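Local coordinates for PfVFT1 (Plasmodium falciparum, PDB 5JKQ), which is a bi-lobed Venus flytrap protein related to solute-binding proteins and probably binds a small solute or ligand, at residues K76-G81 / I125-N130; M182-Y187 / L244-I249. The protein carries 3 engineered substitutions. All coordinates share one frame; numbering follows the deposited sequence.

Contact 1. Residues K76-G81 / I125-N130; sequences KEVKIG and INIAYN. Engineered in segment 125-130: A128 (natural residue Thr).
I80 and Y129, paired in register on neighbouring parallel strands, cross obliquely. I80 CB lies over one face of the Y129 ring, 4.3 Å from its centroid and 21° off the normal, a CH-pi contact displaced toward the rim. I80 CG2 presses on the ring at Y129 CE1, 3.3 Å away. The other branch of I80 points back along the sheet, where its CD1 reaches I127 CG2 at 4.0 Å. V78 continues this apolar face, its CG1 standing 4.3 Å from I127 CG1 and equally far from I125 CG2. On the opposite face E77 and N126 run side by side. Each has CG anti to its backbone N (chi1 179° and -177°), which sets the two chains off in the same direction, but their ends are joined by no more than a weak bond from N126 ND2 to E77 OE1 (3.4 Å). The engineered A128 brings its CB to 3.8 Å from E77 CD. Between these two faces the backbone is in regular parallel register. V78 and I80 each use both N-H and C=O toward 126-130, bonding to N126, A128 and N130, while N126 N also bonds to K76 O (2.8 Å). K79 and G81 turn their backbone bonds the other way, to H145, M146 and D148, so strand 77-83 is the middle of its three-stranded sheet. Helix 102-118 connects the two strands in a beta-alpha-beta crossover and covers the apolar face with M107 and W111; I72 of helix 68-75 also touches V78 and I125. Y129 OH is hydrogen-bonded to D148. Backbone bonds thus carry the strand pairing, hydrocarbon and ring contacts the face under the helices, and the E77-N126 bond adds little on the more accessible face.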
loop_
_atom_site.group_PDB
_atom_site.type_symbol
_atom_site.label_atom_id
_atom_site.label_comp_id
_atom_site.label_asym_id
_atom_site.label_seq_id
_atom_site.Cartn_x
_atom_site.Cartn_y
_atom_site.Cartn_z
ATOM N N LYS A 76 -8.319 -21.210 14.197
ATOM C CA LYS A 76 -8.614 -21.191 12.765
ATOM C C LYS A 76 -9.235 -19.850 12.373
ATOM O O LYS A 76 -10.202 -19.796 11.610
ATOM C CB LYS A 76 -9.547 -22.346 12.376
ATOM C CG LYS A 76 -8.870 -23.708 12.280
ATOM C CD LYS A 76 -9.812 -24.738 11.658
ATOM C CE LYS A 76 -9.102 -26.043 11.318
ATOM N NZ LYS A 76 -8.704 -26.824 12.524
ATOM N N GLU A 77 -8.679 -18.768 12.911
ATOM C CA GLU A 77 -9.169 -17.430 12.602
ATOM C C GLU A 77 -8.090 -16.363 12.765
ATOM O O GLU A 77 -7.291 -16.408 13.701
ATOM C CB GLU A 77 -10.367 -17.084 13.489
ATOM C CG GLU A 77 -10.922 -15.683 13.247
ATOM C CD GLU A 77 -12.200 -15.414 14.018
ATOM O OE1 GLU A 77 -13.260 -15.945 13.622
ATOM O OE2 GLU A 77 -12.146 -14.667 15.016
ATOM N N VAL A 78 -8.086 -15.406 11.840
ATOM C CA VAL A 78 -7.215 -14.240 11.925
ATOM C C VAL A 78 -8.069 -12.975 11.932
ATOM O O VAL A 78 -9.057 -12.878 11.202
ATOM C CB VAL A 78 -6.203 -14.192 10.756
ATOM C CG1 VAL A 78 -6.920 -14.211 9.409
ATOM C CG2 VAL A 78 -5.292 -12.971 10.879
ATOM N N LYS A 79 -7.688 -12.017 12.773
ATOM C CA LYS A 79 -8.389 -10.742 12.872
ATOM C C LYS A 79 -7.619 -9.647 12.139
ATOM O O LYS A 79 -6.482 -9.336 12.497
ATOM C CB LYS A 79 -8.586 -10.345 14.335
ATOM C CG LYS A 79 -9.268 -11.401 15.190
ATOM C CD LYS A 79 -9.407 -10.915 16.624
ATOM C CE LYS A 79 -9.651 -12.058 17.594
ATOM N NZ LYS A 79 -9.071 -11.764 18.936
ATOM N N ILE A 80 -8.246 -9.072 11.114
ATOM C CA ILE A 80 -7.627 -8.018 10.316
ATOM C C ILE A 80 -8.300 -6.683 10.613
ATOM O O ILE A 80 -9.517 -6.613 10.789
ATOM C CB ILE A 80 -7.707 -8.325 8.796
ATOM C CG1 ILE A 80 -6.731 -9.442 8.419
ATOM C CG2 ILE A 80 -7.351 -7.100 7.954
ATOM C CD1 ILE A 80 -7.179 -10.822 8.795
ATOM N N GLY A 81 -7.491 -5.629 10.667
ATOM C CA GLY A 81 -7.983 -4.290 10.929
ATOM C C GLY A 81 -7.981 -3.426 9.683
ATOM O O GLY A 81 -7.038 -3.460 8.891
ATOM N N ILE A 125 -8.830 -21.409 7.573
ATOM C CA ILE A 125 -8.724 -20.258 8.460
ATOM C C ILE A 125 -9.723 -19.184 8.047
ATOM O O ILE A 125 -9.753 -18.755 6.893
ATOM C CB ILE A 125 -7.296 -19.678 8.461
ATOM C CG1 ILE A 125 -6.299 -20.756 8.894
ATOM C CG2 ILE A 125 -7.196 -18.485 9.404
ATOM C CD1 ILE A 125 -4.854 -20.399 8.639
ATOM N N ASN A 126 -10.547 -18.762 9.001
ATOM C CA ASN A 126 -11.542 -17.730 8.753
ATOM C C ASN A 126 -10.924 -16.339 8.863
ATOM O O ASN A 126 -10.085 -16.093 9.729
ATOM C CB ASN A 126 -12.709 -17.873 9.735
ATOM C CG ASN A 126 -13.815 -16.867 9.478
ATOM O OD1 ASN A 126 -14.626 -17.036 8.566
ATOM N ND2 ASN A 126 -13.858 -15.815 10.288
ATOM N N ILE A 127 -11.329 -15.444 7.967
ATOM C CA ILE A 127 -10.905 -14.049 8.015
ATOM C C ILE A 127 -11.983 -13.215 8.704
ATOM O O ILE A 127 -13.111 -13.121 8.219
ATOM C CB ILE A 127 -10.628 -13.485 6.600
ATOM C CG1 ILE A 127 -9.445 -14.208 5.959
ATOM C CG2 ILE A 127 -10.329 -11.997 6.646
ATOM C CD1 ILE A 127 -9.842 -15.353 5.052
ATOM N N ALA A 128 -11.625 -12.621 9.839
ATOM C CA ALA A 128 -12.531 -11.753 10.584
ATOM C C ALA A 128 -12.073 -10.302 10.494
ATOM O O ALA A 128 -11.069 -9.921 11.092
ATOM C CB ALA A 128 -12.611 -12.193 12.037
ATOM N N TYR A 129 -12.815 -9.492 9.745
ATOM C CA TYR A 129 -12.503 -8.074 9.615
ATOM C C TYR A 129 -13.111 -7.260 10.753
ATOM O O TYR A 129 -14.303 -7.368 11.037
ATOM C CB TYR A 129 -13.006 -7.536 8.274
ATOM C CG TYR A 129 -11.957 -7.517 7.187
ATOM C CD1 TYR A 129 -11.019 -6.495 7.123
ATOM C CD2 TYR A 129 -11.907 -8.514 6.223
ATOM C CE1 TYR A 129 -10.059 -6.466 6.133
ATOM C CE2 TYR A 129 -10.949 -8.496 5.229
ATOM C CZ TYR A 129 -10.028 -7.469 5.188
ATOM O OH TYR A 129 -9.071 -7.441 4.201
ATOM N N ASN A 130 -12.275 -6.456 11.408
ATOM C CA ASN A 130 -12.735 -5.478 12.392
ATOM C C ASN A 130 -12.367 -4.073 11.932
ATOM O O ASN A 130 -11.262 -3.848 11.439
ATOM C CB ASN A 130 -12.132 -5.760 13.770
ATOM C CG ASN A 130 -12.619 -7.067 14.366
ATOM O OD1 ASN A 130 -12.991 -7.993 13.646
ATOM N ND2 ASN A 130 -12.619 -7.148 15.689
#

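Contact 2. Residues M182-Y187 / L244-I249; sequences MILKEY and LSKSHI
Y187 offers one face of its ring to I249, whose CD1 sits 3.6 Å from the centroid and 20° off the normal, a close CH-pi contact offset toward the rim. I249 has CG1 anti to its backbone N (chi1 -172°), and chi2 of 65° then turns CD1 onto the ring. E186 CG lies over the opposite face, so the phenol is sandwiched between aliphatic groups; the ring of Y198 also meets it, steeply inclined. K246 passes Y187 obliquely, its CE 3.6 Å from Y187 OH, and crosses L184 at about a right angle, with CD 4.2 Å from L184 CD1. Beyond these it meets E186 tip to tip. The resulting salt bridge joins K246 NZ to E186 OE2, although the modelled 2.3 Å is too short to be trusted in detail. The second branch of L184, CD2, lies 4.1 Å from L244 CD2, and I265 packs against both leucines. Deeper in, I183 CG1 touches I249 O at 3.4 Å. K246 has positive phi in the Schellman motif that ends helix 236-244, and the chain then turns through this loop to strand 250-253, which pairs with strand 175-184. The tie is therefore mainly apolar: the lysine's methylenes pass L184 and the tyrosine hydroxyl, and its ammonium probably adds an ionic link at the exposed margin.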
loop_
_atom_site.group_PDB
_atom_site.type_symbol
_atom_site.label_atom_id
_atom_site.label_comp_id
_atom_site.label_asym_id
_atom_site.label_seq_id
_atom_site.Cartn_x
_atom_site.Cartn_y
_atom_site.Cartn_z
HETATM N N MSE A 182 1.257 15.058 -15.047
HETATM C CA MSE A 182 0.687 15.776 -16.177
HETATM C C MSE A 182 1.239 17.197 -16.232
HETATM O O MSE A 182 1.395 17.865 -15.207
HETATM C CB MSE A 182 -0.841 15.782 -16.118
HETATM C CG MSE A 182 -1.472 16.376 -14.885
HETATM SE SE MSE A 182 -3.415 16.429 -15.132
HETATM C CE MSE A 182 -3.499 17.826 -16.483
ATOM N N ILE A 183 1.550 17.637 -17.446
ATOM C CA ILE A 183 2.226 18.907 -17.668
ATOM C C ILE A 183 1.878 19.445 -19.054
ATOM O O ILE A 183 1.555 18.679 -19.961
ATOM C CB ILE A 183 3.763 18.747 -17.529
ATOM C CG1 ILE A 183 4.469 20.101 -17.662
ATOM C CG2 ILE A 183 4.291 17.744 -18.557
ATOM C CD1 ILE A 183 5.955 20.059 -17.329
ATOM N N LEU A 184 1.931 20.763 -19.208
ATOM C CA LEU A 184 1.681 21.389 -20.501
ATOM C C LEU A 184 2.781 21.018 -21.492
ATOM O O LEU A 184 3.965 21.068 -21.161
ATOM C CB LEU A 184 1.593 22.906 -20.350
ATOM C CG LEU A 184 0.416 23.413 -19.517
ATOM C CD1 LEU A 184 0.648 24.848 -19.071
ATOM C CD2 LEU A 184 -0.876 23.302 -20.311
ATOM N N LYS A 185 2.382 20.644 -22.704
ATOM C CA LYS A 185 3.332 20.256 -23.744
ATOM C C LYS A 185 4.309 21.373 -24.083
ATOM O O LYS A 185 5.429 21.115 -24.519
ATOM C CB LYS A 185 2.591 19.839 -25.018
ATOM C CG LYS A 185 2.154 18.387 -25.043
ATOM C CD LYS A 185 2.356 17.768 -26.419
ATOM C CE LYS A 185 2.193 16.255 -26.379
ATOM N NZ LYS A 185 2.173 15.658 -27.738
ATOM N N GLU A 186 3.875 22.611 -23.882
ATOM C CA GLU A 186 4.644 23.776 -24.304
ATOM C C GLU A 186 6.019 23.852 -23.639
ATOM O O GLU A 186 6.922 24.505 -24.159
ATOM C CB GLU A 186 3.851 25.053 -24.015
ATOM C CG GLU A 186 3.545 25.283 -22.550
ATOM C CD GLU A 186 2.532 26.390 -22.337
ATOM O OE1 GLU A 186 1.354 26.201 -22.709
ATOM O OE2 GLU A 186 2.915 27.453 -21.803
ATOM N N TYR A 187 6.180 23.180 -22.502
ATOM C CA TYR A 187 7.449 23.202 -21.777
ATOM C C TYR A 187 8.462 22.223 -22.361
ATOM O O TYR A 187 9.634 22.240 -21.985
ATOM C CB TYR A 187 7.224 22.892 -20.295
ATOM C CG TYR A 187 6.511 23.998 -19.553
ATOM C CD1 TYR A 187 7.136 25.215 -19.321
ATOM C CD2 TYR A 187 5.218 23.825 -19.084
ATOM C CE1 TYR A 187 6.491 26.231 -18.646
ATOM C CE2 TYR A 187 4.565 24.836 -18.405
ATOM C CZ TYR A 187 5.206 26.037 -18.190
ATOM O OH TYR A 187 4.562 27.049 -17.514
ATOM N N LEU A 244 -3.716 23.589 -16.214
ATOM C CA LEU A 244 -4.100 24.311 -17.422
ATOM C C LEU A 244 -4.102 25.819 -17.186
ATOM O O LEU A 244 -3.749 26.593 -18.076
ATOM C CB LEU A 244 -5.478 23.852 -17.906
ATOM C CG LEU A 244 -5.554 22.412 -18.419
ATOM C CD1 LEU A 244 -6.998 21.975 -18.581
ATOM C CD2 LEU A 244 -4.809 22.267 -19.735
ATOM N N SER A 245 -4.494 26.231 -15.983
ATOM C CA SER A 245 -4.495 27.645 -15.617
ATOM C C SER A 245 -3.075 28.162 -15.408
ATOM O O SER A 245 -2.872 29.355 -15.177
ATOM C CB SER A 245 -5.314 27.875 -14.348
ATOM O OG SER A 245 -4.628 27.384 -13.211
ATOM N N LYS A 246 -2.104 27.255 -15.465
ATOM C CA LYS A 246 -0.689 27.615 -15.421
ATOM C C LYS A 246 -0.248 28.080 -14.030
ATOM O O LYS A 246 0.804 28.704 -13.883
ATOM C CB LYS A 246 -0.402 28.703 -16.458
ATOM C CG LYS A 246 0.922 28.563 -17.179
ATOM C CD LYS A 246 0.773 28.977 -18.634
ATOM C CE LYS A 246 2.109 29.006 -19.350
ATOM N NZ LYS A 246 1.954 29.322 -20.798
ATOM N N SER A 247 -1.044 27.763 -13.012
ATOM C CA SER A 247 -0.714 28.130 -11.636
ATOM C C SER A 247 0.283 27.146 -11.024
ATOM O O SER A 247 1.098 27.518 -10.178
ATOM C CB SER A 247 -1.981 28.192 -10.782
ATOM O OG SER A 247 -2.629 26.932 -10.729
ATOM N N HIS A 248 0.204 25.890 -11.453
ATOM C CA HIS A 248 1.119 24.847 -10.997
ATOM C C HIS A 248 1.812 24.201 -12.193
ATOM O O HIS A 248 1.160 23.830 -13.169
ATOM C CB HIS A 248 0.368 23.793 -10.181
ATOM C CG HIS A 248 -0.284 24.337 -8.947
ATOM N ND1 HIS A 248 -1.259 25.310 -8.988
ATOM C CD2 HIS A 248 -0.098 24.045 -7.638
ATOM C CE1 HIS A 248 -1.648 25.592 -7.758
ATOM N NE2 HIS A 248 -0.959 24.838 -6.920
ATOM N N ILE A 249 3.132 24.068 -12.110
ATOM C CA ILE A 249 3.930 23.608 -13.243
ATOM C C ILE A 249 3.572 22.182 -13.662
ATOM O O ILE A 249 3.601 21.856 -14.848
ATOM C CB ILE A 249 5.445 23.686 -12.926
ATOM C CG1 ILE A 249 6.282 23.384 -14.175
ATOM C CG2 ILE A 249 5.817 22.748 -11.774
ATOM C CD1 ILE A 249 6.134 24.414 -15.292
#

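In the fold
Contacts 1 and 2 lie on opposite sides of the chain's centre, their own centres 47 Å apart and their nearest atoms about 31 Å, consistent with one in each lobe of the flytrap. They share no helix or strand. Both are partly buried, but differently: contact 1 pairs the middle strand of a parallel sheet with an edge strand, one face packed under helices, whereas contact 2 joins the end of strand 175-184 to a loop near the far tip of the mixed sheet. Backbone hydrogen bonds dominate the first; none spans the second, where every contact involves at least one side chain. Each includes a CH-pi contact between isoleucine and tyrosine, buried at 76-81/125-130 and nearer solvent at 182-187/244-249.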